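Side-chain contacts in uncharacterized metal-dependent hydrolase (Pyrococcus horikoshii, PDB 3IGH), which is uncharacterised but probably hydrolyses carbon-nitrogen bonds other than peptide bonds, as a metal-dependent member of the amidohydrolase family: residues V423-Y426 against E427-D431; L91-R94 against L95-K99. All coordinates share one frame; numbering follows the deposited sequence. Where two conformers were deposited one is given.

Interaction 1 (V423-Y426 against E427-D431); sequences VKLY and ELTKD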
ATOM      1  N   VAL A 423       3.012  44.418   5.095  1.00 35.05           N
ATOM      2  CA  VAL A 423       1.873  44.322   6.002  1.00 35.77           C
ATOM      3  C   VAL A 423       2.228  44.879   7.372  1.00 31.40           C
ATOM      4  O   VAL A 423       3.391  44.836   7.788  1.00 37.29           O
ATOM      5  CB  VAL A 423       1.361  42.844   6.177  1.00 43.23           C
ATOM      6  CG1 VAL A 423       0.621  42.336   4.925  1.00 37.70           C
ATOM      7  CG2 VAL A 423       2.492  41.908   6.572  1.00 31.15           C
ATOM      8  N   LYS A 424       1.205  45.373   8.071  1.00 33.18           N
ATOM      9  CA  LYS A 424       1.321  45.900   9.439  1.00 34.59           C
ATOM     10  C   LYS A 424       1.970  44.921  10.426  1.00 35.06           C
ATOM     11  O   LYS A 424       2.710  45.334  11.321  1.00 30.83           O
ATOM     12  CB  LYS A 424      -0.071  46.313   9.948  1.00 37.08           C
ATOM     13  CG  LYS A 424      -0.095  47.073  11.275  1.00 45.73           C
ATOM     14  CD  LYS A 424       0.541  48.448  11.134  1.00 53.85           C
ATOM     15  CE  LYS A 424       0.311  49.290  12.373  1.00 66.88           C
ATOM     16  NZ  LYS A 424       1.003  50.608  12.270  1.00 53.91           N
ATOM     17  N   LEU A 425       1.712  43.626  10.234  1.00 34.45           N
ATOM     18  CA  LEU A 425       2.156  42.582  11.165  1.00 31.48           C
ATOM     19  C   LEU A 425       3.661  42.573  11.444  1.00 33.01           C
ATOM     20  O   LEU A 425       4.073  42.271  12.564  1.00 35.62           O
ATOM     21  CB  LEU A 425       1.710  41.192  10.665  1.00 33.27           C
ATOM     22  CG  LEU A 425       1.693  40.083  11.715  1.00 38.08           C
ATOM     23  CD1 LEU A 425       0.691  40.409  12.816  1.00 41.06           C
ATOM     24  CD2 LEU A 425       1.411  38.721  11.084  1.00 41.20           C
ATOM     25  N   TYR A 426       4.473  42.906  10.437  1.00 34.87           N
ATOM     26  CA  TYR A 426       5.925  42.926  10.623  1.00 37.06           C
ATOM     27  C   TYR A 426       6.365  43.773  11.816  1.00 37.87           C
ATOM     28  O   TYR A 426       7.028  43.263  12.726  1.00 35.27           O
ATOM     29  CB  TYR A 426       6.689  43.392   9.371  1.00 37.86           C
ATOM     30  CG  TYR A 426       8.164  43.546   9.685  1.00 39.18           C
ATOM     31  CD1 TYR A 426       8.748  44.816   9.815  1.00 41.72           C
ATOM     32  CD2 TYR A 426       8.962  42.427   9.928  1.00 37.45           C
ATOM     33  CE1 TYR A 426      10.091  44.959  10.152  1.00 43.28           C
ATOM     34  CE2 TYR A 426      10.309  42.561  10.262  1.00 44.42           C
ATOM     35  CZ  TYR A 426      10.864  43.831  10.370  1.00 50.01           C
ATOM     36  OH  TYR A 426      12.191  43.969  10.695  1.00 47.68           O
ATOM     37  N   GLU A 427       5.997  45.058  11.809  1.00 37.77           N
ATOM     38  CA  GLU A 427       6.424  45.992  12.857  0.50 42.49           C
ATOM     39  C   GLU A 427       5.963  45.547  14.241  1.00 41.86           C
ATOM     40  O   GLU A 427       6.627  45.813  15.234  1.00 39.13           O
ATOM     41  CB  GLU A 427       5.964  47.432  12.550  0.50 43.61           C
ATOM     42  CG  GLU A 427       4.480  47.735  12.797  0.50 48.22           C
ATOM     43  CD  GLU A 427       4.201  48.451  14.122  0.50 63.40           C
ATOM     44  OE1 GLU A 427       3.096  49.015  14.263  0.50 64.59           O
ATOM     45  OE2 GLU A 427       5.074  48.461  15.019  0.50 67.61           O
ATOM     46  N   LEU A 428       4.825  44.858  14.289  1.00 37.55           N
ATOM     47  CA  LEU A 428       4.242  44.435  15.553  1.00 36.95           C
ATOM     48  C   LEU A 428       4.822  43.133  16.084  1.00 41.45           C
ATOM     49  O   LEU A 428       4.750  42.876  17.282  1.00 45.83           O
ATOM     50  CB  LEU A 428       2.726  44.314  15.407  1.00 36.04           C
ATOM     51  CG  LEU A 428       1.964  45.614  15.146  1.00 41.62           C
ATOM     52  CD1 LEU A 428       0.529  45.324  14.742  1.00 36.90           C
ATOM     53  CD2 LEU A 428       2.018  46.509  16.379  1.00 46.94           C
ATOM     54  N   THR A 429       5.376  42.303  15.195  1.00 40.94           N
ATOM     55  CA  THR A 429       5.818  40.943  15.566  1.00 41.64           C
ATOM     56  C   THR A 429       7.226  40.604  15.071  1.00 45.95           C
ATOM     57  O   THR A 429       7.545  39.423  14.874  1.00 43.92           O
ATOM     58  CB  THR A 429       4.822  39.840  15.070  1.00 37.65           C
ATOM     59  OG1 THR A 429       4.850  39.759  13.641  1.00 40.68           O
ATOM     60  CG2 THR A 429       3.403  40.133  15.527  1.00 41.22           C
ATOM     61  N   LYS A 430       8.047  41.645  14.884  1.00 48.57           N
ATOM     62  CA  LYS A 430       9.454  41.560  14.436  1.00 47.60           C
ATOM     63  C   LYS A 430      10.242  40.401  15.031  1.00 38.73           C
ATOM     64  O   LYS A 430      10.948  39.691  14.316  1.00 37.15           O
ATOM     65  CB  LYS A 430      10.208  42.853  14.796  1.00 47.84           C
ATOM     66  CG  LYS A 430       9.996  44.031  13.878  1.00 62.69           C
ATOM     67  CD  LYS A 430      11.212  44.953  13.889  1.00 70.69           C
ATOM     68  CE  LYS A 430      11.195  45.935  15.050  1.00 74.81           C
ATOM     69  NZ  LYS A 430      10.440  47.166  14.694  1.00 75.65           N
ATOM     70  N   ASP A 431      10.103  40.210  16.341  1.00 38.49           N
ATOM     71  CA  ASP A 431      10.911  39.256  17.101  1.00 40.69           C
ATOM     72  C   ASP A 431      10.621  37.779  16.777  1.00 43.68           C
ATOM     73  O   ASP A 431      11.336  36.889  17.234  1.00 43.15           O
ATOM     74  CB  ASP A 431      10.753  39.518  18.607  1.00 47.38           C
ATOM     75  CG  ASP A 431       9.414  39.026  19.164  1.00 61.78           C
ATOM     76  OD1 ASP A 431       9.423  38.403  20.243  1.00 74.24           O
ATOM     77  OD2 ASP A 431       8.357  39.259  18.539  1.00 80.29           O
TER
HETATM   78  O   HOH W   1       5.023  46.607   9.075  1.00 37.27           O

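Interaction 2 (L91-R94 against L95-K99); sequences LIQR and LKRGK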
ATOM      1  N   LEU A  91     -14.907  39.724 -18.846  1.00 45.92           N
ATOM      2  CA  LEU A  91     -15.126  38.467 -18.132  1.00 45.52           C
ATOM      3  C   LEU A  91     -15.547  37.335 -19.078  1.00 50.17           C
ATOM      4  O   LEU A  91     -14.979  36.241 -19.020  1.00 41.65           O
ATOM      5  CB  LEU A  91     -16.146  38.688 -17.004  1.00 42.34           C
ATOM      6  CG  LEU A  91     -16.573  37.568 -16.050  1.00 49.51           C
ATOM      7  CD1 LEU A  91     -16.671  38.094 -14.630  1.00 38.53           C
ATOM      8  CD2 LEU A  91     -17.912  36.958 -16.480  1.00 50.67           C
ATOM      9  N   ILE A  92     -16.511  37.610 -19.964  1.00 46.05           N
ATOM     10  CA  ILE A  92     -16.993  36.614 -20.936  1.00 44.74           C
ATOM     11  C   ILE A  92     -15.891  36.251 -21.933  1.00 40.56           C
ATOM     12  O   ILE A  92     -15.732  35.085 -22.301  1.00 46.31           O
ATOM     13  CB  ILE A  92     -18.292  37.094 -21.684  1.00 45.68           C
ATOM     14  CG1 ILE A  92     -19.429  37.397 -20.697  1.00 41.82           C
ATOM     15  CG2 ILE A  92     -18.749  36.084 -22.749  1.00 49.43           C
ATOM     16  CD1 ILE A  92     -19.969  36.200 -19.926  1.00 47.89           C
ATOM     17  N   GLN A  93     -15.117  37.251 -22.344  1.00 46.20           N
ATOM     18  CA  GLN A  93     -14.005  37.051 -23.263  1.00 52.57           C
ATOM     19  C   GLN A  93     -12.968  36.078 -22.685  1.00 52.61           C
ATOM     20  O   GLN A  93     -12.501  35.175 -23.392  1.00 49.21           O
ATOM     21  CB  GLN A  93     -13.370  38.399 -23.616  1.00 56.42           C
ATOM     22  CG  GLN A  93     -12.527  38.391 -24.888  1.00 74.23           C
ATOM     23  CD  GLN A  93     -11.902  39.748 -25.207  1.00 74.95           C
ATOM     24  OE1 GLN A  93     -11.418  39.972 -26.319  1.00 94.07           O
ATOM     25  NE2 GLN A  93     -11.907  40.658 -24.232  1.00 87.25           N
ATOM     26  N   ARG A  94     -12.647  36.245 -21.398  1.00 46.82           N
ATOM     27  CA  ARG A  94     -11.713  35.356 -20.690  1.00 44.01           C
ATOM     28  C   ARG A  94     -12.248  33.930 -20.580  1.00 38.66           C
ATOM     29  O   ARG A  94     -11.518  32.961 -20.827  1.00 45.04           O
ATOM     30  CB  ARG A  94     -11.391  35.901 -19.292  1.00 38.14           C
ATOM     31  CG  ARG A  94     -10.568  37.181 -19.295  1.00 43.31           C
ATOM     32  CD  ARG A  94     -10.175  37.599 -17.886  1.00 51.26           C
ATOM     33  NE  ARG A  94      -9.641  38.956 -17.860  1.00 51.13           N
ATOM     34  CZ  ARG A  94      -8.940  39.479 -16.858  1.00 58.90           C
ATOM     35  NH1 ARG A  94      -8.657  38.759 -15.777  1.00 44.40           N
ATOM     36  NH2 ARG A  94      -8.508  40.730 -16.946  1.00 39.90           N
ATOM     37  N   LEU A  95     -13.523  33.808 -20.226  1.00 40.37           N
ATOM     38  CA  LEU A  95     -14.150  32.494 -20.085  1.00 46.76           C
ATOM     39  C   LEU A  95     -14.263  31.730 -21.408  1.00 53.31           C
ATOM     40  O   LEU A  95     -14.162  30.500 -21.427  1.00 53.09           O
ATOM     41  CB  LEU A  95     -15.509  32.614 -19.396  1.00 42.70           C
ATOM     42  CG  LEU A  95     -15.440  33.045 -17.932  1.00 45.07           C
ATOM     43  CD1 LEU A  95     -16.813  33.404 -17.435  1.00 43.25           C
ATOM     44  CD2 LEU A  95     -14.790  31.957 -17.043  1.00 38.58           C
ATOM     45  N   LYS A  96     -14.439  32.462 -22.508  1.00 53.25           N
ATOM     46  CA  LYS A  96     -14.478  31.860 -23.847  1.00 55.12           C
ATOM     47  C   LYS A  96     -13.134  31.277 -24.298  1.00 50.35           C
ATOM     48  O   LYS A  96     -13.100  30.386 -25.141  1.00 53.63           O
ATOM     49  CB  LYS A  96     -15.012  32.858 -24.881  1.00 53.10           C
ATOM     50  CG  LYS A  96     -16.525  33.014 -24.846  1.00 60.64           C
ATOM     51  CD  LYS A  96     -17.043  33.756 -26.071  1.00 84.61           C
ATOM     52  CE  LYS A  96     -18.567  33.808 -26.078  1.00 90.21           C
ATOM     53  NZ  LYS A  96     -19.093  34.468 -27.302  1.00 97.32           N
ATOM     54  N   ARG A  97     -12.036  31.772 -23.728  1.00 51.48           N
ATOM     55  CA  ARG A  97     -10.703  31.234 -24.012  1.00 57.24           C
ATOM     56  C   ARG A  97     -10.374  29.990 -23.177  1.00 61.44           C
ATOM     57  O   ARG A  97      -9.397  29.291 -23.463  1.00 64.89           O
ATOM     58  CB  ARG A  97      -9.623  32.294 -23.780  1.00 55.51           C
ATOM     59  CG  ARG A  97      -9.639  33.461 -24.751  1.00 75.74           C
ATOM     60  CD  ARG A  97      -8.688  34.542 -24.263  1.00 97.51           C
ATOM     61  NE  ARG A  97      -8.955  35.844 -24.870  1.00110.75           N
ATOM     62  CZ  ARG A  97      -8.719  37.013 -24.276  1.00117.13           C
ATOM     63  NH1 ARG A  97      -8.995  38.142 -24.912  1.00124.50           N
ATOM     64  NH2 ARG A  97      -8.220  37.058 -23.045  1.00111.38           N
ATOM     65  N   GLY A  98     -11.176  29.729 -22.143  1.00 58.73           N
ATOM     66  CA  GLY A  98     -10.969  28.576 -21.264  1.00 58.33           C
ATOM     67  C   GLY A  98     -11.161  27.237 -21.955  1.00 59.27           C
ATOM     68  O   GLY A  98     -12.044  27.088 -22.803  1.00 59.38           O
ATOM     69  N   LYS A  99     -10.326  26.266 -21.590  1.00 62.92           N
ATOM     70  CA  LYS A  99     -10.390  24.923 -22.169  1.00 64.43           C
ATOM     71  C   LYS A  99     -11.014  23.899 -21.222  1.00 61.71           C
ATOM     72  O   LYS A  99     -10.960  24.050 -19.999  1.00 58.39           O
ATOM     73  CB  LYS A  99      -8.996  24.448 -22.608  1.00 69.77           C
ATOM     74  CG  LYS A  99      -8.545  24.967 -23.976  1.00 81.68           C
ATOM     75  CD  LYS A  99      -7.587  26.153 -23.867  1.00 98.37           C
ATOM     76  CE  LYS A  99      -6.141  25.690 -23.709  1.00103.52           C
ATOM     77  NZ  LYS A  99      -5.174  26.821 -23.770  1.00103.59           N
TER

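Interaction 1 (V423-Y426 against E427-D431)
Thr429 turns its hydroxyl back onto Leu425, four residues earlier, and OG1 donates to Leu425 O at 2.8 Å from above the carbonyl plane. With chi1 at 68°, OG1 sits between the backbone N and the carbonyl carbon, facing the preceding turn. Two weak backbone bonds reach the same acceptor, from Leu428 N at 3.2 Å and Thr429 N at 2.9 Å; Thr429 N also donates to Tyr426 O at 3.1 Å. Water 1 bridges Val423 O, to which it donates at 2.7 Å, and Glu427 N, by a longer bond.

Of the charged groups, Lys424 and Glu427 run side by side, with a weak salt bridge from NZ to OE1 that is doubtful because Glu427 has two deposited conformers. A CH-pi contact places Lys430 CG over one face of the Tyr426 ring, 3.9 Å from its centroid and 22° off the normal.

Inward, Leu425 packs short helix 425-429 against helices 364-367 and 371-375 of the amidohydrolase fold. Arg418 NE donates to Thr429 OG1, so the hydroxyl is used both ways and its rotation is probably fixed; it gives a short bond to the carbonyl of buried Leu425, which N-H donors meet only weakly, consistent with a loosening helix.

Interaction 2 (L91-R94 against L95-K99)
Leu95 N donates to Leu91 O at 3.1 Å with an N-H...O angle of 160°, and Lys96 N to Ile92 O at 2.9 Å, as in a regular alpha-helix. The next donor departs from this pattern. Arg97 N is shared between Gln93 O, weakly at 3.5 Å, and Arg94 O at 3.2 Å, so the i-to-i+4 pattern yields to i-to-i+3 bonding.

Among the side chains, Arg97 reaches back, extended, and passes obliquely over that of Gln93. Its guanidinium has Gln93 O over one face, and NH1 lies 3.3 Å from Gln93 CD, with the amide and guanidinium planes 46° apart. Gln93 holds CG anti to its N (chi1 -161°) and then runs straight, which brings CG and the amide up to NH1. An alanine here would remove that surface and would probably leave the Arg97 guanidinium freer to turn. The charge of Arg94 is met elsewhere, by a salt bridge from NH2 to Glu90, while NH1 bonds to the carbonyls of Asp81 and Arg83.

On the inner side, Leu91 and Leu95 lie side by side, CD2 to CD1 at 3.8 Å, and both press on Leu122 and Ile131. Ile92 CG2 meets Lys96 CE at 4.0 Å, putting the aliphatic part of the lysine to apolar use. Helix 88-96, the helix of a beta-alpha-beta unit with strands 80-81 and 103-108, is therefore amphipathic: leucines pack toward the sheet, while Lys96 and the following Arg97 are exposed, with Gln93 beside them. Arg94, which touches Val80 of strand 80-81, has its charge probably balanced by Glu90, and the backbone carbonyls take up its remaining N-H donors at NH1.

Overall arrangement
Both contacts are local, each centred on one short helix and its flanking residues, and they are remote from one another: their centres lie 40 Å apart and their nearest atoms about 23 Å. Each combines buried and exposed residues at the periphery, 24 Å from the chain centre for interaction 1 and 28 Å for interaction 2. They hold different elements. The helix of interaction 1 leans on neighbouring helices, whereas that of interaction 2 lies on strands 80-81 and 129-133 of a six-stranded mixed sheet. Their chemistry differs accordingly: at 423-431 most backbone bonds are weak and a hydroxyl and a water supplement them, while 91-99 has two straighter bonds, to Leu91 O and Ile92 O, before it too loosens at Arg97.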